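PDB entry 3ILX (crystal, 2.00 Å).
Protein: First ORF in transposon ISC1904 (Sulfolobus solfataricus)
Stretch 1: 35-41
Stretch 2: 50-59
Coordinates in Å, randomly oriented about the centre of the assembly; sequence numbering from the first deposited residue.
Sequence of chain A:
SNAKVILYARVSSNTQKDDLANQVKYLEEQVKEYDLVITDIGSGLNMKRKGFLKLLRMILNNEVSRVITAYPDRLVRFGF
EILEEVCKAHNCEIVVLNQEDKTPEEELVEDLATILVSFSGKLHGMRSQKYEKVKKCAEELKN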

# COMPACT_ATOMS: atom_id res chain seq x y z
N ASP A 35 -2.84 -10.04 -24.90
CA ASP A 35 -4.28 -10.03 -25.14
C ASP A 35 -4.90 -8.64 -24.97
O ASP A 35 -5.76 -8.25 -25.72
CB ASP A 35 -4.93 -11.05 -24.21
CG ASP A 35 -4.53 -12.47 -24.56
OD1 ASP A 35 -4.84 -12.89 -25.70
OD2 ASP A 35 -3.87 -13.13 -23.73
N LEU A 36 -4.41 -7.88 -24.01
CA LEU A 36 -4.98 -6.59 -23.71
C LEU A 36 -3.90 -5.64 -23.17
O LEU A 36 -2.91 -6.09 -22.57
CB LEU A 36 -6.14 -6.79 -22.72
CG LEU A 36 -6.84 -5.62 -22.05
CD1 LEU A 36 -7.92 -5.06 -22.96
CD2 LEU A 36 -7.42 -6.12 -20.73
N VAL A 37 -4.08 -4.34 -23.42
CA VAL A 37 -3.28 -3.27 -22.85
C VAL A 37 -4.22 -2.39 -22.01
O VAL A 37 -5.26 -1.94 -22.50
CB VAL A 37 -2.61 -2.40 -23.94
CG1 VAL A 37 -1.73 -1.35 -23.29
CG2 VAL A 37 -1.80 -3.29 -24.89
N ILE A 38 -3.88 -2.23 -20.74
CA ILE A 38 -4.69 -1.42 -19.84
C ILE A 38 -3.77 -0.30 -19.39
O ILE A 38 -2.61 -0.57 -19.01
CB ILE A 38 -5.10 -2.22 -18.59
CG1 ILE A 38 -6.17 -3.28 -18.92
CG2 ILE A 38 -5.58 -1.29 -17.45
CD1 ILE A 38 -6.46 -4.21 -17.74
N THR A 39 -4.26 0.94 -19.46
CA THR A 39 -3.42 2.09 -19.07
C THR A 39 -4.15 3.01 -18.11
O THR A 39 -5.37 2.99 -18.03
CB THR A 39 -2.98 2.94 -20.28
OG1 THR A 39 -4.12 3.53 -20.90
CG2 THR A 39 -2.25 2.08 -21.33
N ASP A 40 -3.39 3.80 -17.36
CA ASP A 40 -3.94 4.76 -16.42
C ASP A 40 -3.04 5.98 -16.43
O ASP A 40 -1.80 5.86 -16.57
CB ASP A 40 -3.90 4.18 -15.00
CG ASP A 40 -5.15 3.39 -14.65
OD1 ASP A 40 -6.25 3.87 -14.96
OD2 ASP A 40 -5.05 2.32 -14.00
N ILE A 41 -3.66 7.14 -16.27
CA ILE A 41 -2.92 8.36 -16.01
C ILE A 41 -3.33 8.76 -14.61
O ILE A 41 -4.48 9.09 -14.36
CB ILE A 41 -3.28 9.51 -16.99
CG1 ILE A 41 -3.00 9.08 -18.45
CG2 ILE A 41 -2.57 10.82 -16.58
CD1 ILE A 41 -3.71 9.94 -19.52
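Stretch 2 50-59: KGFLKLLRMI

A helix can come closer to a β-strand where its surface offers a hollow for the strand's side chains, and the packing of residues 50-59 on residues 35-41 is a compact illustration. The second stretch is helical throughout, with each backbone NH from Lys54 to Ile59 bonded to the carbonyl four residues earlier. It runs against the extended strand 36-41 in a roughly antiparallel sense, the N-to-C directions differing by 141°, and the two axes come within 7.1 Å of each other. The start of the helix therefore lies by the end of the strand, and later turns pass back over its beginning.

Strand alternation sets which side chains take part. Leu36, Ile38 and Asp40 point toward the helix, whereas Thr39 points away and Val37 makes no contact. On the helix, Gly51, Lys54, Leu55 and Met58 form the corresponding face, spaced by the familiar three- and four-residue steps.

The hollow is at Gly51. With no side chain there, Ile38 can bring CG2 to 3.5 Å from Gly51 CA, and the backbones draw together until Asp40 CA and Gly51 CA are 5.5 Å apart, the nearest CA pair across the two stretches. The space is fully used: an ideally placed CB on Gly51 would lie 2.6 Å from Asp40 OD2, 2.8 Å from Thr39 O and 3.0 Å from Ile38 CG2, clashing with all three.

Ile38 is the principal bump, with the largest area covered by the helix of any residue in the pair. While its CG2 meets the glycine, its other branch, with chi1 in m and chi2 in t, extends along the helix, placing CD1 4.0 Å from Leu55 CB, 4.1 Å from Lys54 CE and 4.5 Å from Met58 SE. Leu36 continues this apolar surface over a smaller area. Its CD2 is 4.2 Å from SE of Met58, a selenomethionine, and 4.0 Å from CE of Lys54, whose aliphatic chain thus contributes to the packing although the residue is exposed.

At the other end, polar bonding takes over. Asp40 directs its carboxylate at backbone NH groups in the first turn of the helix, which have no carbonyl of a preceding turn within the stretch to bind. Gly51 N donates to Asp40 OD1 at 3.0 Å, and Phe52 N makes a weak, more bent hydrogen bond to Asp40 OD2 at 2.7 Å. The phenyl ring of Phe52 leads away from the strand, leaving its backbone to make this closest approach.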

# COMPACT_ATOMS: atom_id res chain seq x y z
N LYS A 50 -9.18 3.55 -12.74
CA LYS A 50 -10.08 2.62 -13.45
C LYS A 50 -9.37 1.43 -14.04
O LYS A 50 -9.87 0.31 -13.96
CB LYS A 50 -10.76 3.31 -14.62
CG LYS A 50 -11.10 4.73 -14.35
CD LYS A 50 -12.43 4.87 -13.66
CE LYS A 50 -13.00 6.24 -14.02
NZ LYS A 50 -14.03 6.74 -13.05
N GLY A 51 -8.23 1.69 -14.67
CA GLY A 51 -7.45 0.64 -15.27
C GLY A 51 -7.00 -0.36 -14.21
O GLY A 51 -7.19 -1.57 -14.37
N PHE A 52 -6.41 0.14 -13.11
CA PHE A 52 -5.85 -0.74 -12.07
C PHE A 52 -6.94 -1.58 -11.41
O PHE A 52 -6.72 -2.76 -11.13
CB PHE A 52 -5.13 0.10 -11.02
CG PHE A 52 -4.75 -0.65 -9.76
CD1 PHE A 52 -3.57 -1.40 -9.70
CD2 PHE A 52 -5.51 -0.50 -8.59
CE1 PHE A 52 -3.23 -2.07 -8.52
CE2 PHE A 52 -5.15 -1.13 -7.42
CZ PHE A 52 -3.97 -1.92 -7.39
N LEU A 53 -8.09 -0.94 -11.16
CA LEU A 53 -9.25 -1.62 -10.59
C LEU A 53 -9.84 -2.69 -11.53
O LEU A 53 -10.16 -3.80 -11.07
CB LEU A 53 -10.32 -0.61 -10.18
CG LEU A 53 -9.96 0.27 -8.99
CD1 LEU A 53 -11.08 1.30 -8.74
CD2 LEU A 53 -9.71 -0.61 -7.75
N LYS A 54 -9.95 -2.38 -12.83
CA LYS A 54 -10.35 -3.39 -13.83
C LYS A 54 -9.39 -4.58 -13.75
O LYS A 54 -9.81 -5.75 -13.63
CB LYS A 54 -10.37 -2.79 -15.23
CG LYS A 54 -10.66 -3.80 -16.35
CD LYS A 54 -10.52 -3.13 -17.72
CE LYS A 54 -10.42 -4.15 -18.86
NZ LYS A 54 -11.74 -4.82 -19.04
N LEU A 55 -8.11 -4.28 -13.78
CA LEU A 55 -7.07 -5.30 -13.71
C LEU A 55 -7.17 -6.18 -12.45
O LEU A 55 -7.14 -7.39 -12.56
CB LEU A 55 -5.68 -4.66 -13.80
CG LEU A 55 -4.45 -5.57 -13.73
CD1 LEU A 55 -4.51 -6.77 -14.71
CD2 LEU A 55 -3.16 -4.73 -13.96
N LEU A 56 -7.23 -5.55 -11.27
CA LEU A 56 -7.32 -6.27 -10.00
C LEU A 56 -8.54 -7.19 -9.96
O LEU A 56 -8.47 -8.33 -9.47
CB LEU A 56 -7.39 -5.26 -8.83
CG LEU A 56 -7.65 -5.78 -7.42
CD1 LEU A 56 -6.56 -6.77 -7.08
CD2 LEU A 56 -7.62 -4.61 -6.41
N ARG A 57 -9.68 -6.69 -10.43
CA ARG A 57 -10.90 -7.49 -10.47
C ARG A 57 -10.77 -8.64 -11.45
O ARG A 57 -11.24 -9.74 -11.17
CB ARG A 57 -12.12 -6.62 -10.79
CG ARG A 57 -12.44 -5.70 -9.63
CD ARG A 57 -13.30 -4.51 -10.03
NE ARG A 57 -13.40 -3.61 -8.88
CZ ARG A 57 -13.84 -2.36 -8.92
NH1 ARG A 57 -14.22 -1.81 -10.07
NH2 ARG A 57 -13.90 -1.66 -7.80
N MSE A 58 -10.10 -8.41 -12.58
CA MSE A 58 -9.91 -9.50 -13.52
C MSE A 58 -9.04 -10.61 -12.93
O MSE A 58 -9.33 -11.78 -13.13
CB MSE A 58 -9.28 -8.99 -14.82
CG MSE A 58 -10.25 -8.25 -15.71
SE MSE A 58 -9.26 -7.65 -17.28
CE MSE A 58 -9.34 -9.31 -18.31
N ILE A 59 -7.96 -10.24 -12.24
CA ILE A 59 -7.07 -11.23 -11.61
C ILE A 59 -7.87 -12.06 -10.61
O ILE A 59 -7.84 -13.29 -10.63
CB ILE A 59 -5.88 -10.56 -10.88
CG1 ILE A 59 -4.96 -9.88 -11.90
CG2 ILE A 59 -5.08 -11.57 -10.02
CD1 ILE A 59 -3.97 -8.86 -11.28